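Local coordinates for beta-mannosidase (PDB 4CVU), which hydrolyses beta-linked mannose residues, probably from the non-reducing ends of mannosides, as a fungal glycoside hydrolase of family 2, at residues A[319-331]-A[338-350]. Sequence-based numbering, arbitrary orientation.
Sequences GNQQLYNITVSVS and PILVSQRRVGFRT
Tyr324 and Val346 open a run of antiparallel hydrogen-bonded pairs, Tyr324 N giving to Val346 O and Val346 N returning a nearly straight bond (173°) to Tyr324 O at 2.8 Å. Ile326 with Arg344, Val328 with Ser342 and Val330 with Leu340 follow on the same face, the tightly packed one except at Arg344, whose end leads away, NH1 bonding back to Gln343 O, near a cadmium ion. There Ile326 CG2 meets Val346 CG1 at 3.6 Å, methyl branches of diagonally placed residues, while Val330 and Leu340 run alongside each other, CB to CB at 3.9 Å. Tyr324 brings its CD2 to the edge of the Phe348 ring, 3.6 Å from Phe348 CD1, with the ring planes 82° apart; its hydroxyl bonds to Lys311 N. Val254 and Leu258 of strand 252-261 pack against Ile326, Val328, Leu340 and Ser342, and Ser342, the small polar residue here, has its OG satisfied by Thr231. The two strands form a hairpin at one side of an antiparallel sheet in a family 2 immunoglobulin-like domain, with 340-346 outermost and 324-332 also paired to 268-276. Near the turn a classic beta bulge sets Ile339 and Leu340 against Val330: Val330 O takes Ile339 N at 3.0 Å and Leu340 N only weakly at 3.5 Å. The other face is more exposed, which suits the polar ends of Asn325, Thr327, Ser329, Gln343 and Arg345; branching at CB suits Thr327 and Val341 to a strand, and their methyls CG2 and CG1 touch at 3.7 Å. Apart from this, at the hairpin's open end, buried Leu323 lays CD1 over one face of the Arg345 guanidinium, 3.6 Å from Arg345 NE; a bend at chi3 (68°) turns the arginine's end across the leucine, and Glu438 binds its NH2. Beyond the paired strands, a water bridges Gln322 O and Phe348 N.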
loop_
_atom_site.group_PDB
_atom_site.type_symbol
_atom_site.label_atom_id
_atom_site.label_comp_id
_atom_site.label_asym_id
_atom_site.label_seq_id
_atom_site.Cartn_x
_atom_site.Cartn_y
_atom_site.Cartn_z
ATOM N N GLY A 319 -9.466 -35.035 -29.078
ATOM C CA GLY A 319 -8.490 -35.640 -29.960
ATOM C C GLY A 319 -7.172 -34.932 -29.876
ATOM O O GLY A 319 -6.883 -34.279 -28.877
ATOM N N ASN A 320 -6.365 -35.046 -30.929
ATOM C CA ASN A 320 -5.009 -34.471 -30.886
ATOM C C ASN A 320 -4.995 -33.077 -31.442
ATOM O O ASN A 320 -5.811 -32.744 -32.301
ATOM C CB ASN A 320 -4.013 -35.331 -31.666
ATOM C CG ASN A 320 -3.745 -36.663 -30.994
ATOM O OD1 ASN A 320 -4.156 -36.899 -29.865
ATOM N ND2 ASN A 320 -3.064 -37.551 -31.704
ATOM N N GLN A 321 -4.036 -32.282 -30.969
ATOM C CA GLN A 321 -3.856 -30.937 -31.456
ATOM C C GLN A 321 -2.789 -30.939 -32.551
ATOM O O GLN A 321 -1.778 -30.262 -32.466
ATOM C CB GLN A 321 -3.534 -29.985 -30.292
ATOM C CG GLN A 321 -4.767 -29.728 -29.424
ATOM C CD GLN A 321 -5.153 -30.935 -28.603
ATOM O OE1 GLN A 321 -4.328 -31.447 -27.855
ATOM N NE2 GLN A 321 -6.399 -31.386 -28.727
ATOM N N GLN A 322 -3.062 -31.704 -33.605
ATOM C CA GLN A 322 -2.126 -31.862 -34.711
ATOM C C GLN A 322 -1.896 -30.544 -35.433
ATOM O O GLN A 322 -2.832 -29.932 -35.936
ATOM C CB GLN A 322 -2.661 -32.888 -35.709
ATOM C CG GLN A 322 -1.685 -33.225 -36.831
ATOM C CD GLN A 322 -0.489 -34.030 -36.339
ATOM O OE1 GLN A 322 -0.653 -35.106 -35.761
ATOM N NE2 GLN A 322 0.721 -33.513 -36.578
ATOM N N LEU A 323 -0.644 -30.134 -35.498
ATOM C CA LEU A 323 -0.279 -28.923 -36.215
ATOM C C LEU A 323 0.835 -29.253 -37.199
ATOM O O LEU A 323 1.531 -30.242 -37.021
ATOM C CB LEU A 323 0.180 -27.815 -35.242
ATOM C CG LEU A 323 -0.934 -27.361 -34.301
ATOM C CD1 LEU A 323 -0.354 -26.449 -33.244
ATOM C CD2 LEU A 323 -2.077 -26.675 -35.065
ATOM N N TYR A 324 1.011 -28.377 -38.190
ATOM C CA TYR A 324 2.054 -28.525 -39.177
ATOM C C TYR A 324 2.722 -27.187 -39.439
ATOM O O TYR A 324 2.061 -26.163 -39.396
ATOM C CB TYR A 324 1.455 -29.054 -40.501
ATOM C CG TYR A 324 0.891 -30.460 -40.454
ATOM C CD1 TYR A 324 1.715 -31.565 -40.643
ATOM C CD2 TYR A 324 -0.476 -30.689 -40.301
ATOM C CE1 TYR A 324 1.210 -32.858 -40.626
ATOM C CE2 TYR A 324 -0.991 -31.966 -40.279
ATOM C CZ TYR A 324 -0.145 -33.055 -40.453
ATOM O OH TYR A 324 -0.650 -34.323 -40.429
ATOM N N ASN A 325 4.017 -27.203 -39.734
ATOM C CA ASN A 325 4.695 -26.026 -40.257
ATOM C C ASN A 325 4.621 -25.994 -41.795
ATOM O O ASN A 325 4.902 -26.986 -42.451
ATOM C CB ASN A 325 6.146 -25.967 -39.774
ATOM C CG ASN A 325 6.254 -25.690 -38.261
ATOM O OD1 ASN A 325 5.283 -25.265 -37.622
ATOM N ND2 ASN A 325 7.442 -25.901 -37.690
ATOM N N ILE A 326 4.222 -24.853 -42.343
ATOM C CA ILE A 326 4.180 -24.627 -43.765
ATOM C C ILE A 326 5.115 -23.476 -44.045
ATOM O O ILE A 326 4.892 -22.357 -43.563
ATOM C CB ILE A 326 2.747 -24.359 -44.304
ATOM C CG1 ILE A 326 2.776 -24.001 -45.800
ATOM C CG2 ILE A 326 2.039 -23.252 -43.555
ATOM C CD1 ILE A 326 1.411 -24.013 -46.473
ATOM N N THR A 327 6.180 -23.770 -44.797
ATOM C CA THR A 327 7.106 -22.756 -45.279
ATOM C C THR A 327 6.814 -22.516 -46.762
ATOM O O THR A 327 6.769 -23.467 -47.561
ATOM C CB THR A 327 8.573 -23.191 -45.073
ATOM O OG1 THR A 327 8.803 -23.465 -43.687
ATOM C CG2 THR A 327 9.543 -22.113 -45.525
ATOM N N VAL A 328 6.606 -21.248 -47.119
ATOM C CA VAL A 328 6.245 -20.846 -48.481
ATOM C C VAL A 328 7.363 -20.007 -49.064
ATOM O O VAL A 328 7.699 -18.979 -48.501
ATOM C CB VAL A 328 4.959 -19.991 -48.497
ATOM C CG1 VAL A 328 4.612 -19.569 -49.917
ATOM C CG2 VAL A 328 3.792 -20.733 -47.873
ATOM N N SER A 329 7.924 -20.431 -50.197
ATOM C CA SER A 329 9.010 -19.701 -50.860
ATOM C C SER A 329 8.549 -19.132 -52.209
ATOM O O SER A 329 7.866 -19.811 -52.984
ATOM C CB SER A 329 10.229 -20.611 -51.078
ATOM O OG SER A 329 10.645 -21.227 -49.868
ATOM N N VAL A 330 8.928 -17.886 -52.472
ATOM C CA VAL A 330 8.633 -17.232 -53.727
ATOM C C VAL A 330 9.929 -17.034 -54.519
ATOM O O VAL A 330 10.868 -16.390 -54.054
ATOM C CB VAL A 330 7.935 -15.875 -53.512
ATOM C CG1 VAL A 330 7.590 -15.226 -54.849
ATOM C CG2 VAL A 330 6.682 -16.044 -52.666
ATOM N N SER A 331 9.969 -17.622 -55.715
ATOM C CA SER A 331 11.111 -17.485 -56.614
ATOM C C SER A 331 10.708 -16.817 -57.912
ATOM O O SER A 331 9.522 -16.744 -58.266
ATOM C CB SER A 331 11.739 -18.839 -56.912
ATOM O OG SER A 331 12.644 -19.194 -55.891
ATOM N N PRO A 338 15.067 -18.475 -53.552
ATOM C CA PRO A 338 13.908 -17.633 -53.253
ATOM C C PRO A 338 14.283 -16.250 -52.780
ATOM O O PRO A 338 15.299 -16.082 -52.138
ATOM C CB PRO A 338 13.215 -18.394 -52.131
ATOM C CG PRO A 338 13.574 -19.810 -52.384
ATOM C CD PRO A 338 15.007 -19.747 -52.819
ATOM N N ILE A 339 13.470 -15.271 -53.134
ATOM C CA ILE A 339 13.647 -13.906 -52.648
ATOM C C ILE A 339 12.619 -13.520 -51.566
ATOM O O ILE A 339 12.744 -12.461 -50.978
ATOM C CB ILE A 339 13.584 -12.874 -53.799
ATOM C CG1 ILE A 339 12.250 -12.968 -54.554
ATOM C CG2 ILE A 339 14.761 -13.061 -54.760
ATOM C CD1 ILE A 339 11.995 -11.765 -55.427
ATOM N N LEU A 340 11.603 -14.363 -51.346
ATOM C CA LEU A 340 10.619 -14.172 -50.256
ATOM C C LEU A 340 10.258 -15.524 -49.641
ATOM O O LEU A 340 9.827 -16.431 -50.332
ATOM C CB LEU A 340 9.360 -13.467 -50.778
ATOM C CG LEU A 340 8.195 -13.217 -49.831
ATOM C CD1 LEU A 340 8.614 -12.277 -48.700
ATOM C CD2 LEU A 340 7.017 -12.631 -50.589
ATOM N N VAL A 341 10.454 -15.657 -48.338
ATOM C CA VAL A 341 10.160 -16.890 -47.611
ATOM C C VAL A 341 9.290 -16.542 -46.403
ATOM O O VAL A 341 9.540 -15.555 -45.728
ATOM C CB VAL A 341 11.464 -17.576 -47.165
ATOM C CG1 VAL A 341 11.183 -18.887 -46.443
ATOM C CG2 VAL A 341 12.358 -17.831 -48.362
ATOM N N SER A 342 8.246 -17.314 -46.159
ATOM C CA SER A 342 7.338 -17.058 -45.022
ATOM C C SER A 342 6.976 -18.385 -44.394
ATOM O O SER A 342 6.732 -19.353 -45.106
ATOM C CB SER A 342 6.064 -16.365 -45.497
ATOM O OG SER A 342 5.241 -16.017 -44.405
ATOM N N GLN A 343 6.945 -18.433 -43.068
ATOM C CA GLN A 343 6.602 -19.643 -42.346
ATOM C C GLN A 343 5.507 -19.372 -41.321
ATOM O O GLN A 343 5.574 -18.405 -40.594
ATOM C CB GLN A 343 7.838 -20.185 -41.653
ATOM C CG GLN A 343 7.608 -21.502 -40.945
ATOM C CD GLN A 343 8.892 -22.058 -40.363
ATOM O OE1 GLN A 343 9.979 -21.878 -40.931
ATOM N NE2 GLN A 343 8.780 -22.740 -39.231
ATOM N N ARG A 344 4.495 -20.226 -41.306
ATOM C CA ARG A 344 3.451 -20.216 -40.309
ATOM C C ARG A 344 3.218 -21.625 -39.758
ATOM O O ARG A 344 3.554 -22.620 -40.402
ATOM C CB ARG A 344 2.161 -19.670 -40.937
ATOM C CG ARG A 344 2.211 -18.187 -41.319
ATOM C CD ARG A 344 2.497 -17.282 -40.134
ATOM N NE ARG A 344 2.370 -15.863 -40.446
ATOM C CZ ARG A 344 3.355 -15.073 -40.865
ATOM N NH1 ARG A 344 4.568 -15.531 -41.048
ATOM N NH2 ARG A 344 3.117 -13.797 -41.095
ATOM N N ARG A 345 2.618 -21.714 -38.577
ATOM C CA ARG A 345 2.165 -23.002 -38.052
ATOM C C ARG A 345 0.650 -23.107 -38.235
ATOM O O ARG A 345 -0.094 -22.204 -37.879
ATOM C CB ARG A 345 2.583 -23.186 -36.593
ATOM C CG ARG A 345 2.224 -24.565 -36.051
ATOM C CD ARG A 345 2.817 -24.865 -34.682
ATOM N NE ARG A 345 2.229 -24.035 -33.639
ATOM C CZ ARG A 345 2.497 -24.105 -32.340
ATOM N NH1 ARG A 345 3.348 -25.003 -31.872
ATOM N NH2 ARG A 345 1.874 -23.280 -31.499
ATOM N N VAL A 346 0.201 -24.206 -38.816
ATOM C CA VAL A 346 -1.199 -24.358 -39.226
ATOM C C VAL A 346 -1.827 -25.681 -38.783
ATOM O O VAL A 346 -1.145 -26.586 -38.356
ATOM C CB VAL A 346 -1.326 -24.221 -40.774
ATOM C CG1 VAL A 346 -0.733 -22.899 -41.233
ATOM C CG2 VAL A 346 -0.638 -25.372 -41.508
ATOM N N GLY A 347 -3.144 -25.785 -38.929
ATOM C CA GLY A 347 -3.870 -27.030 -38.684
ATOM C C GLY A 347 -4.857 -27.325 -39.801
ATOM O O GLY A 347 -5.330 -26.406 -40.495
ATOM N N PHE A 348 -5.147 -28.607 -39.984
ATOM C CA PHE A 348 -6.165 -29.057 -40.901
ATOM C C PHE A 348 -7.400 -29.384 -40.108
ATOM O O PHE A 348 -7.441 -30.384 -39.403
ATOM C CB PHE A 348 -5.686 -30.286 -41.696
ATOM C CG PHE A 348 -4.630 -29.968 -42.696
ATOM C CD1 PHE A 348 -3.299 -29.907 -42.320
ATOM C CD2 PHE A 348 -4.967 -29.720 -44.028
ATOM C CE1 PHE A 348 -2.319 -29.609 -43.262
ATOM C CE2 PHE A 348 -4.003 -29.414 -44.962
ATOM C CZ PHE A 348 -2.678 -29.360 -44.580
ATOM N N ARG A 349 -8.381 -28.489 -40.193
ATOM C CA ARG A 349 -9.695 -28.719 -39.616
ATOM C C ARG A 349 -10.717 -27.760 -40.172
ATOM O O ARG A 349 -10.376 -26.737 -40.755
ATOM C CB ARG A 349 -9.681 -28.627 -38.071
ATOM C CG ARG A 349 -8.906 -27.460 -37.476
ATOM C CD ARG A 349 -9.714 -26.181 -37.379
ATOM N NE ARG A 349 -9.576 -25.395 -38.590
ATOM C CZ ARG A 349 -9.652 -24.070 -38.640
ATOM N NH1 ARG A 349 -9.844 -23.362 -37.542
ATOM N NH2 ARG A 349 -9.517 -23.459 -39.810
ATOM N N THR A 350 -11.976 -28.130 -40.016
ATOM C CA THR A 350 -13.081 -27.258 -40.361
ATOM C C THR A 350 -13.730 -26.827 -39.067
ATOM O O THR A 350 -13.902 -27.647 -38.149
ATOM C CB THR A 350 -14.132 -27.942 -41.266
ATOM O OG1 THR A 350 -14.747 -29.018 -40.572
ATOM C CG2 THR A 350 -13.484 -28.428 -42.579
HETATM O O HOH W 1 -3.957 -30.678 -38.515
#